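D-glyceraldehyde dehydrogenase (NADP(+)) (Thermoplasma acidophilum, PDB 5IZD) catalyses the NADP-dependent oxidation of D-glyceraldehyde to (R)-glycerate in the non-phosphorylated Entner-Doudoroff pathway. Local coordinates at residues Y274-Q279 with M318-I322; L345-P351 with F362-I368; E100-V104 with F150-A156. All coordinates share one frame; numbering follows the deposited sequence.

Contact 1: residues Y274-Q279 with M318-I322; sequences YWNAGQ and MGPLI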
loop_
_atom_site.group_PDB
_atom_site.type_symbol
_atom_site.label_atom_id
_atom_site.label_comp_id
_atom_site.label_asym_id
_atom_site.label_seq_id
_atom_site.Cartn_x
_atom_site.Cartn_y
_atom_site.Cartn_z
ATOM N N TYR A 274 -16.657 9.345 -32.577
ATOM C CA TYR A 274 -17.848 8.684 -33.112
ATOM C C TYR A 274 -18.270 7.457 -32.397
ATOM O O TYR A 274 -19.389 7.010 -32.617
ATOM C CB TYR A 274 -17.733 8.417 -34.637
ATOM C CG TYR A 274 -17.421 9.655 -35.381
ATOM C CD1 TYR A 274 -18.234 10.785 -35.243
ATOM C CD2 TYR A 274 -16.303 9.740 -36.205
ATOM C CE1 TYR A 274 -17.953 11.957 -35.931
ATOM C CE2 TYR A 274 -16.024 10.886 -36.901
ATOM C CZ TYR A 274 -16.818 12.006 -36.762
ATOM O OH TYR A 274 -16.524 13.197 -37.449
ATOM N N TRP A 275 -17.438 6.911 -31.535
ATOM C CA TRP A 275 -17.839 5.770 -30.724
ATOM C C TRP A 275 -19.027 6.192 -29.906
ATOM O O TRP A 275 -19.040 7.290 -29.363
ATOM C CB TRP A 275 -16.713 5.346 -29.849
ATOM C CG TRP A 275 -16.824 4.082 -29.041
ATOM C CD1 TRP A 275 -16.958 2.782 -29.508
ATOM C CD2 TRP A 275 -16.721 3.977 -27.620
ATOM N NE1 TRP A 275 -16.915 1.894 -28.453
ATOM C CE2 TRP A 275 -16.747 2.598 -27.290
ATOM C CE3 TRP A 275 -16.565 4.911 -26.591
ATOM C CZ2 TRP A 275 -16.632 2.144 -25.979
ATOM C CZ3 TRP A 275 -16.439 4.442 -25.251
ATOM C CH2 TRP A 275 -16.483 3.081 -24.975
ATOM N N ASN A 276 -20.083 5.379 -29.998
ATOM C CA ASN A 276 -21.360 5.658 -29.338
ATOM C C ASN A 276 -21.929 7.012 -29.751
ATOM O O ASN A 276 -22.579 7.694 -28.962
ATOM C CB ASN A 276 -21.211 5.587 -27.801
ATOM C CG ASN A 276 -22.526 5.221 -27.116
ATOM O OD1 ASN A 276 -23.401 4.617 -27.733
ATOM N ND2 ASN A 276 -22.693 5.635 -25.861
ATOM N N ALA A 277 -21.696 7.389 -31.015
ATOM C CA ALA A 277 -22.139 8.679 -31.538
ATOM C C ALA A 277 -21.688 9.926 -30.692
ATOM O O ALA A 277 -22.404 10.942 -30.658
ATOM C CB ALA A 277 -23.647 8.681 -31.706
ATOM N N GLY A 278 -20.558 9.784 -29.979
ATOM C CA GLY A 278 -19.977 10.838 -29.182
ATOM C C GLY A 278 -20.614 10.962 -27.819
ATOM O O GLY A 278 -20.317 11.921 -27.078
ATOM N N GLN A 279 -21.446 9.980 -27.461
ATOM C CA GLN A 279 -22.221 9.979 -26.190
ATOM C C GLN A 279 -21.402 9.227 -25.143
ATOM O O GLN A 279 -21.739 8.154 -24.672
ATOM C CB GLN A 279 -23.600 9.365 -26.422
ATOM C CG GLN A 279 -24.419 10.114 -27.485
ATOM C CD GLN A 279 -25.763 9.413 -27.839
ATOM O OE1 GLN A 279 -26.838 10.006 -27.726
ATOM N NE2 GLN A 279 -25.670 8.154 -28.253
ATOM N N MET A 318 -21.962 4.002 -36.980
ATOM C CA MET A 318 -22.335 4.848 -35.865
ATOM C C MET A 318 -23.846 4.817 -35.711
ATOM O O MET A 318 -24.537 4.932 -36.683
ATOM C CB MET A 318 -21.891 6.276 -36.139
ATOM C CG MET A 318 -22.149 7.212 -34.980
ATOM S SD MET A 318 -21.484 8.884 -35.253
ATOM C CE MET A 318 -22.874 9.674 -36.087
ATOM N N GLY A 319 -24.314 4.758 -34.467
ATOM C CA GLY A 319 -25.724 4.722 -34.112
ATOM C C GLY A 319 -26.401 6.062 -33.920
ATOM O O GLY A 319 -25.806 7.115 -34.129
ATOM N N PRO A 320 -27.666 6.027 -33.510
ATOM C CA PRO A 320 -28.419 7.237 -33.258
ATOM C C PRO A 320 -28.162 7.824 -31.885
ATOM O O PRO A 320 -27.639 7.134 -30.986
ATOM C CB PRO A 320 -29.891 6.734 -33.347
ATOM C CG PRO A 320 -29.780 5.348 -32.801
ATOM C CD PRO A 320 -28.527 4.832 -33.420
ATOM N N LEU A 321 -28.564 9.079 -31.718
ATOM C CA LEU A 321 -28.700 9.648 -30.365
ATOM C C LEU A 321 -29.844 8.947 -29.601
ATOM O O LEU A 321 -30.789 8.447 -30.214
ATOM C CB LEU A 321 -28.932 11.147 -30.430
ATOM C CG LEU A 321 -27.911 11.917 -31.292
ATOM C CD1 LEU A 321 -28.318 13.378 -31.430
ATOM C CD2 LEU A 321 -26.572 11.771 -30.698
ATOM N N ILE A 322 -29.735 8.938 -28.280
ATOM C CA ILE A 322 -30.630 8.217 -27.397
ATOM C C ILE A 322 -32.101 8.592 -27.453
ATOM O O ILE A 322 -32.944 7.734 -27.314
ATOM C CB ILE A 322 -30.124 8.239 -25.923
ATOM C CG1 ILE A 322 -30.869 7.215 -25.028
ATOM C CG2 ILE A 322 -30.081 9.657 -25.332
ATOM C CD1 ILE A 322 -30.663 5.782 -25.478
HETATM O O HOH W 1 -28.076 6.003 -28.645
#
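The loop that runs from helix 262-274 toward Cys281, the active-site cysteine assigned by similarity, is backed here by the irregular segment 318-322, which Tyr274, Ala277 and Gln279 meet. The one direct hydrogen bond between the two segments is made by Gln279. Its chain is extended beyond CG (chi2 174°), which carries the amide across to the other segment. There Gln279 OE1 accepts the Ile322 N-H at 3.1 Å in the carbonyl plane, on a lone pair. The other half of the same amide turns back: Gln279 NE2 donates to Asn276 O at 3.2 Å, above that carbonyl's plane, while Gln279 N reaches Asn276 O from the opposite face. A water joins Gln279 NE2 to Pro320 O, 2.6 Å from the water. With both ends of the amide engaged, its rotation is fixed. CD2 of Leu321 packs 3.5 Å from Gln279 OE1.

At the other end Met318 places CG anti to its backbone N (chi1 -176°), and CG lies 3.7 Å from Ala277 CA. The Ala277 methyl touches both this chain and the backbone after it, with Ala277 CB 3.6 Å from Gly319 O. Met318 SD stands obliquely beside the Tyr274 ring, 4.8 Å from its centroid, in a Met-aromatic contact; Tyr274 OH is held separately by Ser305. All the touching residues are buried. Gln279 O also accepts a hydrogen bond from Asn149 ND2, and Asn149 is the transition-state stabiliser by similarity, consistent with a second-shell position in an aldehyde dehydrogenase active site, on the loop that leads to the cysteine.

Contact 2: residues L345-P351 with F362-I368; sequences LFGGSQP and FFLPTII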
loop_
_atom_site.group_PDB
_atom_site.type_symbol
_atom_site.label_atom_id
_atom_site.label_comp_id
_atom_site.label_asym_id
_atom_site.label_seq_id
_atom_site.Cartn_x
_atom_site.Cartn_y
_atom_site.Cartn_z
ATOM N N LEU A 345 -17.481 22.437 -41.785
ATOM C CA LEU A 345 -16.657 21.757 -42.782
ATOM C C LEU A 345 -17.326 20.477 -43.260
ATOM O O LEU A 345 -17.097 20.034 -44.377
ATOM C CB LEU A 345 -15.269 21.457 -42.196
ATOM C CG LEU A 345 -14.549 22.774 -41.799
ATOM C CD1 LEU A 345 -13.603 22.592 -40.627
ATOM C CD2 LEU A 345 -13.838 23.398 -43.001
ATOM N N PHE A 346 -18.139 19.862 -42.424
ATOM C CA PHE A 346 -18.892 18.700 -42.846
ATOM C C PHE A 346 -20.079 18.496 -41.889
ATOM O O PHE A 346 -19.966 18.690 -40.643
ATOM C CB PHE A 346 -18.007 17.431 -42.914
ATOM C CG PHE A 346 -18.731 16.255 -43.485
ATOM C CD1 PHE A 346 -18.980 16.173 -44.835
ATOM C CD2 PHE A 346 -19.251 15.255 -42.647
ATOM C CE1 PHE A 346 -19.787 15.122 -45.358
ATOM C CE2 PHE A 346 -20.026 14.196 -43.162
ATOM C CZ PHE A 346 -20.280 14.120 -44.522
ATOM N N GLY A 347 -21.183 18.059 -42.456
ATOM C CA GLY A 347 -22.359 17.627 -41.713
ATOM C C GLY A 347 -23.286 18.711 -41.228
ATOM O O GLY A 347 -23.590 19.615 -41.960
ATOM N N GLY A 348 -23.762 18.608 -39.984
ATOM C CA GLY A 348 -24.530 19.698 -39.380
ATOM C C GLY A 348 -26.038 19.544 -39.458
ATOM O O GLY A 348 -26.753 20.518 -39.307
ATOM N N SER A 349 -26.504 18.328 -39.730
ATOM C CA SER A 349 -27.949 18.055 -39.827
ATOM C C SER A 349 -28.204 16.577 -39.614
ATOM O O SER A 349 -27.276 15.761 -39.541
ATOM C CB SER A 349 -28.504 18.530 -41.184
ATOM O OG SER A 349 -28.126 17.621 -42.200
ATOM N N GLN A 350 -29.472 16.248 -39.506
ATOM C CA GLN A 350 -29.891 14.897 -39.558
ATOM C C GLN A 350 -29.620 14.407 -40.978
ATOM O O GLN A 350 -29.697 15.169 -41.922
ATOM C CB GLN A 350 -31.386 14.785 -39.270
ATOM C CG GLN A 350 -31.833 15.246 -37.917
ATOM C CD GLN A 350 -33.330 15.132 -37.741
ATOM O OE1 GLN A 350 -33.997 16.129 -37.556
ATOM N NE2 GLN A 350 -33.872 13.941 -37.866
ATOM N N PRO A 351 -29.295 13.115 -41.110
ATOM C CA PRO A 351 -29.267 12.508 -42.412
ATOM C C PRO A 351 -30.699 12.315 -42.953
ATOM O O PRO A 351 -31.683 12.560 -42.258
ATOM C CB PRO A 351 -28.611 11.160 -42.133
ATOM C CG PRO A 351 -29.069 10.812 -40.778
ATOM C CD PRO A 351 -29.124 12.111 -40.044
ATOM N N PHE A 362 -31.086 10.132 -35.530
ATOM C CA PHE A 362 -29.772 10.109 -36.143
ATOM C C PHE A 362 -29.303 11.524 -36.368
ATOM O O PHE A 362 -30.089 12.418 -36.629
ATOM C CB PHE A 362 -29.833 9.362 -37.475
ATOM C CG PHE A 362 -30.121 7.901 -37.324
ATOM C CD1 PHE A 362 -29.088 7.000 -37.046
ATOM C CD2 PHE A 362 -31.433 7.415 -37.398
ATOM C CE1 PHE A 362 -29.344 5.653 -36.887
ATOM C CE2 PHE A 362 -31.678 6.055 -37.212
ATOM C CZ PHE A 362 -30.622 5.167 -36.978
ATOM N N PHE A 363 -27.987 11.740 -36.255
ATOM C CA PHE A 363 -27.383 13.019 -36.597
ATOM C C PHE A 363 -26.030 12.741 -37.296
ATOM O O PHE A 363 -25.293 11.861 -36.888
ATOM C CB PHE A 363 -27.182 13.879 -35.340
ATOM C CG PHE A 363 -27.080 15.335 -35.627
ATOM C CD1 PHE A 363 -28.232 16.113 -35.729
ATOM C CD2 PHE A 363 -25.875 15.916 -35.895
ATOM C CE1 PHE A 363 -28.180 17.449 -36.043
ATOM C CE2 PHE A 363 -25.802 17.274 -36.212
ATOM C CZ PHE A 363 -26.969 18.036 -36.289
ATOM N N LEU A 364 -25.720 13.497 -38.339
ATOM C CA LEU A 364 -24.483 13.293 -39.077
ATOM C C LEU A 364 -23.241 13.709 -38.309
ATOM O O LEU A 364 -23.289 14.672 -37.528
ATOM C CB LEU A 364 -24.510 14.089 -40.396
ATOM C CG LEU A 364 -25.530 13.666 -41.486
ATOM C CD1 LEU A 364 -25.609 14.702 -42.593
ATOM C CD2 LEU A 364 -25.073 12.321 -42.058
ATOM N N PRO A 365 -22.102 13.016 -38.553
ATOM C CA PRO A 365 -20.816 13.554 -38.125
ATOM C C PRO A 365 -20.628 15.020 -38.555
ATOM O O PRO A 365 -20.852 15.374 -39.734
ATOM C CB PRO A 365 -19.811 12.650 -38.861
ATOM C CG PRO A 365 -20.510 11.354 -38.951
ATOM C CD PRO A 365 -21.923 11.762 -39.313
ATOM N N THR A 366 -20.301 15.878 -37.604
ATOM C CA THR A 366 -20.298 17.306 -37.822
ATOM C C THR A 366 -18.932 17.926 -37.348
ATOM O O THR A 366 -18.558 17.770 -36.186
ATOM C CB THR A 366 -21.461 17.969 -37.099
ATOM O OG1 THR A 366 -22.712 17.409 -37.550
ATOM C CG2 THR A 366 -21.434 19.480 -37.335
ATOM N N ILE A 367 -18.251 18.607 -38.274
ATOM C CA ILE A 367 -16.909 19.128 -38.069
ATOM C C ILE A 367 -16.969 20.623 -38.339
ATOM O O ILE A 367 -17.498 21.052 -39.373
ATOM C CB ILE A 367 -15.868 18.419 -38.973
ATOM C CG1 ILE A 367 -15.875 16.893 -38.720
ATOM C CG2 ILE A 367 -14.462 18.956 -38.724
ATOM C CD1 ILE A 367 -15.380 16.111 -39.920
ATOM N N ILE A 368 -16.503 21.389 -37.367
ATOM C CA ILE A 368 -16.565 22.838 -37.352
ATOM C C ILE A 368 -15.168 23.507 -37.301
ATOM O O ILE A 368 -14.363 23.123 -36.446
ATOM C CB ILE A 368 -17.375 23.268 -36.127
ATOM C CG1 ILE A 368 -18.818 22.751 -36.266
ATOM C CG2 ILE A 368 -17.346 24.774 -35.948
ATOM C CD1 ILE A 368 -19.711 23.239 -35.165
#
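Leu364 and Ser349 sit in the irregular continuation of an antiparallel strand pair, and the leucine can be followed atom by atom. Leu364 CB and CG each lie 3.3 Å from Ser349 O. Beyond them the chain forks: Leu364 CD1 stays 3.9 Å from Ser349 OG, while Leu364 CD2 reaches Pro351 CB at 3.7 Å. The same Ser349 O takes the Leu364 N-H at 3.0 Å and lies over the centre of the Phe363 ring, 3.7 Å above its plane.

Further along, Thr366 joins the segments through its side chain. With OG1 beside the backbone N (chi1 -58°), the Thr366 hydroxyl accepts from Gly348 N at 2.9 Å and donates to Leu364 O, which fixes its rotation. The strands proper pair at Phe346 and Ile367, where Ile367 N bonds Phe346 O at 2.9 Å. Ile367 O receives Leu345 N and, weakly, Phe346 N, so Leu345 and Phe346 both face Ile367 in a classic beta bulge. Ile367 also packs on helix 294-305.

Where regular pairing ends, a serine carbonyl and a threonine hydroxyl supply the polar partners; Leu364 and the Phe363 ring pack against the serine carbonyl, and Pro351 on Leu364, so the edge hairpin stays joined past its short ladder.

Contact 3: residues E100-V104 with F150-A156; sequences EVDGV and FPAGMVA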
loop_
_atom_site.group_PDB
_atom_site.type_symbol
_atom_site.label_atom_id
_atom_site.label_comp_id
_atom_site.label_asym_id
_atom_site.label_seq_id
_atom_site.Cartn_x
_atom_site.Cartn_y
_atom_site.Cartn_z
ATOM N N GLU A 100 -19.352 -3.781 -25.197
ATOM C CA GLU A 100 -19.908 -3.434 -23.915
ATOM C C GLU A 100 -20.128 -4.643 -23.013
ATOM O O GLU A 100 -19.866 -4.595 -21.839
ATOM C CB GLU A 100 -21.160 -2.596 -24.037
ATOM C CG GLU A 100 -21.669 -2.173 -22.687
ATOM C CD GLU A 100 -22.672 -1.064 -22.713
ATOM O OE1 GLU A 100 -22.974 -0.522 -23.775
ATOM O OE2 GLU A 100 -23.160 -0.738 -21.656
ATOM N N VAL A 101 -20.596 -5.732 -23.591
ATOM C CA VAL A 101 -20.829 -6.945 -22.850
ATOM C C VAL A 101 -19.494 -7.606 -22.451
ATOM O O VAL A 101 -19.361 -8.156 -21.401
ATOM C CB VAL A 101 -21.798 -7.873 -23.600
ATOM C CG1 VAL A 101 -21.981 -9.159 -22.854
ATOM C CG2 VAL A 101 -23.135 -7.170 -23.769
ATOM N N ASP A 102 -18.503 -7.506 -23.306
ATOM C CA ASP A 102 -17.185 -7.991 -23.016
ATOM C C ASP A 102 -16.757 -7.297 -21.702
ATOM O O ASP A 102 -16.276 -7.902 -20.800
ATOM C CB ASP A 102 -16.231 -7.558 -24.117
ATOM C CG ASP A 102 -16.192 -8.507 -25.296
ATOM O OD1 ASP A 102 -16.806 -9.554 -25.245
ATOM O OD2 ASP A 102 -15.510 -8.214 -26.268
ATOM N N GLY A 103 -16.966 -5.999 -21.658
ATOM C CA GLY A 103 -16.625 -5.156 -20.547
ATOM C C GLY A 103 -17.375 -5.438 -19.289
ATOM O O GLY A 103 -16.853 -5.269 -18.224
ATOM N N VAL A 104 -18.612 -5.872 -19.413
ATOM C CA VAL A 104 -19.403 -6.206 -18.266
ATOM C C VAL A 104 -18.735 -7.413 -17.606
ATOM O O VAL A 104 -18.595 -7.456 -16.432
ATOM C CB VAL A 104 -20.885 -6.522 -18.654
ATOM C CG1 VAL A 104 -21.584 -7.353 -17.615
ATOM C CG2 VAL A 104 -21.694 -5.269 -18.904
ATOM N N PHE A 150 -23.842 3.896 -21.387
ATOM C CA PHE A 150 -23.264 2.555 -21.253
ATOM C C PHE A 150 -24.136 1.848 -20.237
ATOM O O PHE A 150 -23.727 1.600 -19.069
ATOM C CB PHE A 150 -21.783 2.598 -20.868
ATOM C CG PHE A 150 -20.938 3.200 -21.954
ATOM C CD1 PHE A 150 -20.566 2.428 -23.063
ATOM C CD2 PHE A 150 -20.675 4.546 -21.963
ATOM C CE1 PHE A 150 -19.887 2.997 -24.148
ATOM C CE2 PHE A 150 -20.020 5.126 -23.046
ATOM C CZ PHE A 150 -19.621 4.353 -24.138
ATOM N N PRO A 151 -25.349 1.494 -20.679
ATOM C CA PRO A 151 -26.365 1.066 -19.753
ATOM C C PRO A 151 -26.135 -0.324 -19.128
ATOM O O PRO A 151 -26.923 -0.721 -18.248
ATOM C CB PRO A 151 -27.646 1.049 -20.636
ATOM C CG PRO A 151 -27.128 0.638 -21.993
ATOM C CD PRO A 151 -25.767 1.312 -22.087
ATOM N N ALA A 152 -25.199 -1.121 -19.648
ATOM C CA ALA A 152 -24.875 -2.422 -19.062
ATOM C C ALA A 152 -23.515 -2.292 -18.339
ATOM O O ALA A 152 -23.376 -2.727 -17.192
ATOM C CB ALA A 152 -24.809 -3.489 -20.126
ATOM N N GLY A 153 -22.539 -1.684 -19.014
ATOM C CA GLY A 153 -21.177 -1.363 -18.409
ATOM C C GLY A 153 -21.257 -0.648 -17.072
ATOM O O GLY A 153 -20.529 -0.968 -16.120
ATOM N N MET A 154 -22.157 0.327 -16.989
ATOM C CA MET A 154 -22.232 1.167 -15.776
ATOM C C MET A 154 -22.884 0.432 -14.614
ATOM O O MET A 154 -22.603 0.708 -13.444
ATOM C CB MET A 154 -22.948 2.484 -16.064
ATOM C CG MET A 154 -22.209 3.385 -17.024
ATOM S SD MET A 154 -20.821 4.175 -16.142
ATOM C CE MET A 154 -20.356 5.252 -17.532
ATOM N N VAL A 155 -23.778 -0.506 -14.944
ATOM C CA VAL A 155 -24.373 -1.326 -13.923
ATOM C C VAL A 155 -23.342 -2.264 -13.334
ATOM O O VAL A 155 -23.200 -2.313 -12.139
ATOM C CB VAL A 155 -25.593 -2.085 -14.473
ATOM C CG1 VAL A 155 -26.056 -3.160 -13.524
ATOM C CG2 VAL A 155 -26.671 -1.068 -14.833
ATOM N N ALA A 156 -22.668 -3.028 -14.178
ATOM C CA ALA A 156 -21.538 -3.849 -13.730
ATOM C C ALA A 156 -20.492 -3.037 -12.899
ATOM O O ALA A 156 -20.034 -3.502 -11.887
ATOM C CB ALA A 156 -20.832 -4.506 -14.917
#
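Helix 94-112 passes the start of helix 153-164 with its flank, the closest alpha carbons being Val104 and Gly153 at 5.2 Å. Glu100 makes the main link. Its CG is anti to the backbone N (chi1 -176°) and the rest of the chain is extended, so the carboxylate is delivered to the turn where the second helix begins. There OE2 accepts two backbone N-H hydrogen bonds. Gly153 N lies 2.9 Å from Glu100 OE2 on the anti lone pair, with a nearly straight N-H...O angle of 172°. Ala152 N, also 2.9 Å from Glu100 OE2, comes from the anti side but 31° out of the carboxylate plane. The Pro151 ring packs against the same oxygen, its CD 3.3 Å from Glu100 OE2. Glu100 OE1 has a different mate, forming a salt bridge with Lys92.

One turn on, Val104 spreads its branches over the turn and the first part of the helix: CG2 meets Ala152 CB at 3.8 Å, in the turn, and CG1 meets Ala156 CB at 4.0 Å, in the helix. With an alanine here in place of Glu100, the N-H groups of Ala152 and Gly153 would probably lose their shared acceptor and Lys92 this salt bridge.

The carboxylate faces N-H groups at the N-terminal end of a helix and a lysine as well, a setting that would probably favour its ionised form and make the buried link partly electrostatic, beside Asn149, the transition-state stabiliser by similarity.

Overall arrangement
From the N terminus, contact 3 closes first, returning the chain to helix 94-112 after the strands 120-124 and 130-145. Contact 1 follows, closing the excursion through strand 284-290 and helix 294-305. Contact 2 closes the 19-residue connection between strands 343-346 and 366-369, at one edge of the seven-stranded sheet. The three lie in series, none nested or crossing. Contact 1 is the spatial middle: Trp275 CZ3 lies 3.4 Å from Phe150 CZ of contact 3, and Met318 and Tyr274 pack on Phe363 and Pro365 of contact 2. Contacts 2 and 3 do not touch, their nearest atoms being about 16 Å apart, so 274-279 and 318-322 connect the edge hairpin with the paired helices.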